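Local coordinates for protein galactonate dehydratase (Zobellia galactanivorans, PDB 5OLC) that belongs to the enolase superfamily, pairing a mandelate racemase/muconate lactonizing enzyme-type N-terminal domain with a TIM-barrel-like C-terminal domain, at residues 198-203 with 223-228; 249-254 with 271-276. One frame throughout, in Å; residues are numbered along the deposited sequence.

Interaction 1. Residues 198-203 with 223-228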
loop_
_atom_site.group_PDB
_atom_site.type_symbol
_atom_site.label_atom_id
_atom_site.label_comp_id
_atom_site.label_asym_id
_atom_site.label_seq_id
_atom_site.Cartn_x
_atom_site.Cartn_y
_atom_site.Cartn_z
ATOM N N ARG A 198 -19.616 23.309 -26.227
ATOM C CA ARG A 198 -18.541 22.616 -25.497
ATOM C C ARG A 198 -17.262 22.578 -26.343
ATOM O O ARG A 198 -17.332 22.486 -27.571
ATOM C CB ARG A 198 -18.942 21.183 -25.122
ATOM C CG ARG A 198 -19.946 21.067 -23.992
ATOM C CD ARG A 198 -20.183 19.617 -23.553
ATOM N NE ARG A 198 -20.478 18.679 -24.646
ATOM C CZ ARG A 198 -21.675 18.512 -25.199
ATOM N NH1 ARG A 198 -22.708 19.246 -24.800
ATOM N NH2 ARG A 198 -21.841 17.635 -26.184
ATOM N N LEU A 199 -16.104 22.632 -25.689
ATOM C CA LEU A 199 -14.812 22.634 -26.362
ATOM C C LEU A 199 -13.804 21.751 -25.608
ATOM O O LEU A 199 -13.668 21.881 -24.391
ATOM C CB LEU A 199 -14.326 24.099 -26.491
ATOM C CG LEU A 199 -12.946 24.370 -27.083
ATOM C CD1 LEU A 199 -12.928 24.143 -28.589
ATOM C CD2 LEU A 199 -12.527 25.782 -26.789
ATOM N N MET A 200 -13.109 20.852 -26.336
ATOM C CA MET A 200 -12.105 19.930 -25.777
ATOM C C MET A 200 -10.746 20.123 -26.460
ATOM O O MET A 200 -10.710 20.439 -27.647
ATOM C CB MET A 200 -12.544 18.459 -25.917
ATOM C CG MET A 200 -13.842 18.121 -25.215
ATOM S SD MET A 200 -15.333 18.494 -26.176
ATOM C CE MET A 200 -15.306 17.207 -27.304
ATOM N N ILE A 201 -9.641 19.905 -25.720
ATOM C CA ILE A 201 -8.272 20.042 -26.232
ATOM C C ILE A 201 -7.560 18.670 -26.316
ATOM O O ILE A 201 -7.720 17.836 -25.423
ATOM C CB ILE A 201 -7.446 21.114 -25.460
ATOM C CG1 ILE A 201 -7.375 20.824 -23.945
ATOM C CG2 ILE A 201 -8.022 22.504 -25.718
ATOM C CD1 ILE A 201 -6.194 21.432 -23.206
ATOM N N ASP A 202 -6.810 18.435 -27.413
ATOM C CA ASP A 202 -6.083 17.190 -27.657
ATOM C C ASP A 202 -4.607 17.464 -27.944
ATOM O O ASP A 202 -4.268 18.032 -28.984
ATOM C CB ASP A 202 -6.741 16.398 -28.801
ATOM C CG ASP A 202 -6.096 15.059 -29.151
ATOM O OD1 ASP A 202 -5.317 14.524 -28.314
ATOM O OD2 ASP A 202 -6.386 14.531 -30.251
ATOM N N SER A 203 -3.730 17.044 -27.017
ATOM C CA SER A 203 -2.286 17.235 -27.112
ATOM C C SER A 203 -1.621 16.287 -28.092
ATOM O O SER A 203 -0.747 16.719 -28.839
ATOM C CB SER A 203 -1.638 17.093 -25.737
ATOM O OG SER A 203 -0.233 16.919 -25.816
ATOM N N ASP A 223 -13.411 27.171 -20.068
ATOM C CA ASP A 223 -14.353 26.055 -19.872
ATOM C C ASP A 223 -14.062 24.879 -20.818
ATOM O O ASP A 223 -14.750 24.688 -21.833
ATOM C CB ASP A 223 -15.824 26.524 -19.949
ATOM C CG ASP A 223 -16.870 25.417 -19.819
ATOM O OD1 ASP A 223 -17.029 24.880 -18.702
ATOM O OD2 ASP A 223 -17.532 25.096 -20.839
ATOM N N ILE A 224 -13.007 24.119 -20.500
ATOM C CA ILE A 224 -12.630 22.971 -21.324
ATOM C C ILE A 224 -13.317 21.720 -20.803
ATOM O O ILE A 224 -13.175 21.387 -19.622
ATOM C CB ILE A 224 -11.095 22.820 -21.517
ATOM C CG1 ILE A 224 -10.446 24.136 -22.037
ATOM C CG2 ILE A 224 -10.746 21.616 -22.404
ATOM C CD1 ILE A 224 -11.109 24.831 -23.300
ATOM N N SER A 225 -14.094 21.058 -21.683
ATOM C CA SER A 225 -14.843 19.845 -21.359
ATOM C C SER A 225 -13.934 18.666 -21.001
ATOM O O SER A 225 -14.278 17.908 -20.098
ATOM C CB SER A 225 -15.835 19.502 -22.458
ATOM O OG SER A 225 -16.800 20.540 -22.545
ATOM N N TRP A 226 -12.763 18.538 -21.666
ATOM C CA TRP A 226 -11.759 17.526 -21.336
ATOM C C TRP A 226 -10.421 17.744 -22.064
ATOM O O TRP A 226 -10.373 18.405 -23.103
ATOM C CB TRP A 226 -12.259 16.058 -21.485
ATOM C CG TRP A 226 -12.296 15.495 -22.871
ATOM C CD1 TRP A 226 -11.232 15.191 -23.664
ATOM C CD2 TRP A 226 -13.458 15.022 -23.562
ATOM N NE1 TRP A 226 -11.664 14.634 -24.841
ATOM C CE2 TRP A 226 -13.029 14.527 -24.812
ATOM C CE3 TRP A 226 -14.834 15.037 -23.281
ATOM C CZ2 TRP A 226 -13.923 14.032 -25.768
ATOM C CZ3 TRP A 226 -15.718 14.534 -24.223
ATOM C CH2 TRP A 226 -15.261 14.026 -25.445
ATOM N N PHE A 227 -9.342 17.158 -21.502
ATOM C CA PHE A 227 -8.001 17.181 -22.055
ATOM C C PHE A 227 -7.642 15.753 -22.484
ATOM O O PHE A 227 -7.461 14.864 -21.644
ATOM C CB PHE A 227 -6.994 17.777 -21.049
ATOM C CG PHE A 227 -5.614 18.152 -21.565
ATOM C CD1 PHE A 227 -5.270 17.954 -22.901
ATOM C CD2 PHE A 227 -4.655 18.687 -20.708
ATOM C CE1 PHE A 227 -4.003 18.285 -23.367
ATOM C CE2 PHE A 227 -3.384 19.028 -21.180
ATOM C CZ PHE A 227 -3.065 18.817 -22.503
ATOM N N GLU A 228 -7.587 15.547 -23.815
ATOM C CA GLU A 228 -7.291 14.276 -24.474
ATOM C C GLU A 228 -5.799 14.057 -24.647
ATOM O O GLU A 228 -5.080 14.972 -25.056
ATOM C CB GLU A 228 -8.029 14.171 -25.821
ATOM C CG GLU A 228 -8.316 12.737 -26.235
ATOM C CD GLU A 228 -9.060 12.572 -27.546
ATOM O OE1 GLU A 228 -10.246 12.966 -27.608
ATOM O OE2 GLU A 228 -8.474 12.007 -28.498
#
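Ile201 holds CG1 between its backbone N and carbonyl carbon (chi1 57°), and CD1 swings over the centre of the Phe227 ring, 3.7 Å from the centroid. On the other side of the sheet Met200, with CG anti to its carbonyl carbon (chi1 -60°), lays CG over one face of the Trp226 indole, 3.5 Å from CD2. The bend at chi2 sets SD over the six-membered ring of the indole in a Met-aromatic contact, and the bend at chi3 brings CE to Trp226 CH2. Ser203 CB meets the Phe227 edge at CE1. The backbones pair in parallel: Ile201 N bonds to Trp226 O (3.1 Å), Glu228 N to Ile201 O (2.8 Å) and Ser203 N to Glu228 O (3.2 Å). Ser225 N reaches Leu199 O where the second strand turns a corner. Asp202 OD2 and Glu228 OE2, like charges, lie 3.7 Å apart on the Met200 and Trp226 side; Lys172 forms a salt bridge with Glu228 and a long, weak ion pair with Asp202. Strand 170-174 flanks strand 198-202, strand 250-252 lies beyond 224-228, and helix 179-193 packs on Leu199, Ile201 and Ile224.

Interaction 2. Residues 249-254 with 271-276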
loop_
_atom_site.group_PDB
_atom_site.type_symbol
_atom_site.label_atom_id
_atom_site.label_comp_id
_atom_site.label_asym_id
_atom_site.label_seq_id
_atom_site.Cartn_x
_atom_site.Cartn_y
_atom_site.Cartn_z
ATOM N N PRO A 249 -11.357 17.659 -16.939
ATOM C CA PRO A 249 -11.306 16.184 -16.951
ATOM C C PRO A 249 -10.264 15.621 -17.908
ATOM O O PRO A 249 -10.037 16.187 -18.973
ATOM C CB PRO A 249 -12.725 15.780 -17.340
ATOM C CG PRO A 249 -13.553 16.950 -16.988
ATOM C CD PRO A 249 -12.702 18.135 -17.296
ATOM N N ILE A 250 -9.580 14.547 -17.487
ATOM C CA ILE A 250 -8.474 13.928 -18.223
ATOM C C ILE A 250 -8.935 12.707 -19.010
ATOM O O ILE A 250 -9.500 11.773 -18.441
ATOM C CB ILE A 250 -7.271 13.636 -17.266
ATOM C CG1 ILE A 250 -6.808 14.909 -16.481
ATOM C CG2 ILE A 250 -6.101 12.947 -17.974
ATOM C CD1 ILE A 250 -6.340 16.182 -17.300
ATOM N N SER A 251 -8.709 12.753 -20.330
ATOM C CA SER A 251 -9.048 11.707 -21.295
ATOM C C SER A 251 -7.805 10.967 -21.719
ATOM O O SER A 251 -6.730 11.567 -21.782
ATOM C CB SER A 251 -9.676 12.321 -22.535
ATOM O OG SER A 251 -11.079 12.142 -22.542
ATOM N N GLY A 252 -7.964 9.689 -22.053
ATOM C CA GLY A 252 -6.849 8.865 -22.503
ATOM C C GLY A 252 -7.204 7.418 -22.731
ATOM O O GLY A 252 -8.213 6.935 -22.224
ATOM N N GLY A 253 -6.366 6.733 -23.490
ATOM C CA GLY A 253 -6.562 5.323 -23.784
ATOM C C GLY A 253 -6.550 5.024 -25.259
ATOM O O GLY A 253 -6.695 3.858 -25.628
ATOM N N GLU A 254 -6.382 6.069 -26.124
ATOM C CA GLU A 254 -6.290 5.909 -27.585
ATOM C C GLU A 254 -5.342 4.740 -27.845
ATOM O O GLU A 254 -5.726 3.758 -28.472
ATOM C CB GLU A 254 -5.643 7.144 -28.230
ATOM C CG GLU A 254 -6.513 8.367 -28.435
ATOM C CD GLU A 254 -5.863 9.390 -29.354
ATOM O OE1 GLU A 254 -5.931 10.598 -29.033
ATOM O OE2 GLU A 254 -5.268 8.986 -30.383
ATOM N N VAL A 271 -7.546 8.319 -15.782
ATOM C CA VAL A 271 -8.512 9.070 -16.564
ATOM C C VAL A 271 -9.899 9.218 -15.930
ATOM O O VAL A 271 -10.331 8.401 -15.109
ATOM C CB VAL A 271 -8.623 8.479 -17.998
ATOM C CG1 VAL A 271 -7.307 8.612 -18.747
ATOM C CG2 VAL A 271 -9.105 7.029 -17.992
ATOM N N ASP A 272 -10.592 10.284 -16.367
ATOM C CA ASP A 272 -11.974 10.609 -16.066
ATOM C C ASP A 272 -12.819 9.945 -17.172
ATOM O O ASP A 272 -13.922 9.465 -16.891
ATOM C CB ASP A 272 -12.178 12.136 -16.078
ATOM C CG ASP A 272 -11.711 12.832 -14.827
ATOM O OD1 ASP A 272 -12.342 12.631 -13.761
ATOM O OD2 ASP A 272 -10.744 13.602 -14.912
ATOM N N ILE A 273 -12.279 9.917 -18.424
ATOM C CA ILE A 273 -12.897 9.342 -19.638
ATOM C C ILE A 273 -11.916 8.397 -20.316
ATOM O O ILE A 273 -10.802 8.817 -20.641
ATOM C CB ILE A 273 -13.324 10.440 -20.664
ATOM C CG1 ILE A 273 -14.213 11.530 -20.055
ATOM C CG2 ILE A 273 -13.972 9.829 -21.890
ATOM C CD1 ILE A 273 -13.606 12.841 -20.080
ATOM N N ALA A 274 -12.342 7.150 -20.585
ATOM C CA ALA A 274 -11.523 6.155 -21.283
ATOM C C ALA A 274 -11.890 6.195 -22.766
ATOM O O ALA A 274 -13.075 6.167 -23.096
ATOM C CB ALA A 274 -11.775 4.772 -20.714
ATOM N N GLN A 275 -10.887 6.295 -23.659
ATOM C CA GLN A 275 -11.152 6.419 -25.087
ATOM C C GLN A 275 -10.573 5.267 -25.917
ATOM O O GLN A 275 -9.657 5.508 -26.707
ATOM C CB GLN A 275 -10.700 7.804 -25.622
ATOM C CG GLN A 275 -11.412 8.973 -24.951
ATOM C CD GLN A 275 -11.506 10.237 -25.766
ATOM O OE1 GLN A 275 -11.257 11.335 -25.261
ATOM N NE2 GLN A 275 -11.978 10.138 -27.003
ATOM N N PRO A 276 -11.100 4.018 -25.817
ATOM C CA PRO A 276 -10.568 2.943 -26.685
ATOM C C PRO A 276 -11.051 3.093 -28.129
ATOM O O PRO A 276 -12.194 3.506 -28.351
ATOM C CB PRO A 276 -11.117 1.645 -26.066
ATOM C CG PRO A 276 -12.054 2.055 -25.001
ATOM C CD PRO A 276 -12.222 3.535 -24.991
#
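Two successive parallel strands of the TIM-barrel-like domain, 250-252 and 273-274, meet here through Ser251 opposite Ile273 and Gly252 opposite Ala274; helix 258-267 links them in a beta-alpha-beta unit. At the start of the pairing, Ile250 is held through both its backbone N and its backbone O. Its N donates to Asp272 OD2 (3.0 Å), using the carboxylate lone pair that faces away from OD1, while its O accepts Asp272 N (2.8 Å) in the carbonyl plane and, more weakly, Ile273 N. Asp272 CG lies anti to its own carbonyl carbon (chi1 -79°), beside the backbone N, and OD2 faces Ile250 N; OD1 has a separate partner in the salt bridge to Arg243. Further along, Gly252 N donates to Ile273 O (3.3 Å), lying nearly in line with the C=O although its N-H is bent to 148°, whereas Gln275 N approaches Gly252 O (3.1 Å) from above the carbonyl plane. The two faces differ. Ser251 OG sits against Ile273, nearest CB at 3.4 Å, on the face covered by Trp226, and Pro249 CB touches Ile273 CD1 at the N-terminal end of strand 250-252. On the face of Ala274, which packs on Phe262 and Phe266 of helix 258-267, glycine at position 252 leaves its backbone accessible to a methyl group: Val271 CG1 lies 3.5 Å from Gly252 N.

Interactions 1 and 2 are consecutive in the barrel, their centres about 11 Å apart, because strand 224-228 of the first is the sheet neighbour of strand 250-252 of the second. Two probable hydrogen bonds join them, Phe227 N to Pro249 O and Ser251 N to Phe227 O, each 2.8 Å long. The Trp226 ring, one face of which carries Met200, also touches Ser251, Ile273 and Gln275, so side-chain packing continues from one contact into the other. Toward the C-terminal strand ends, Asp202, Glu228 and Glu254 bring carboxylates together, with Glu228 OE2 close to Glu254 OE1. This is consistent with the carboxylate-lined metal site found at such strand ends in enolase-superfamily relatives.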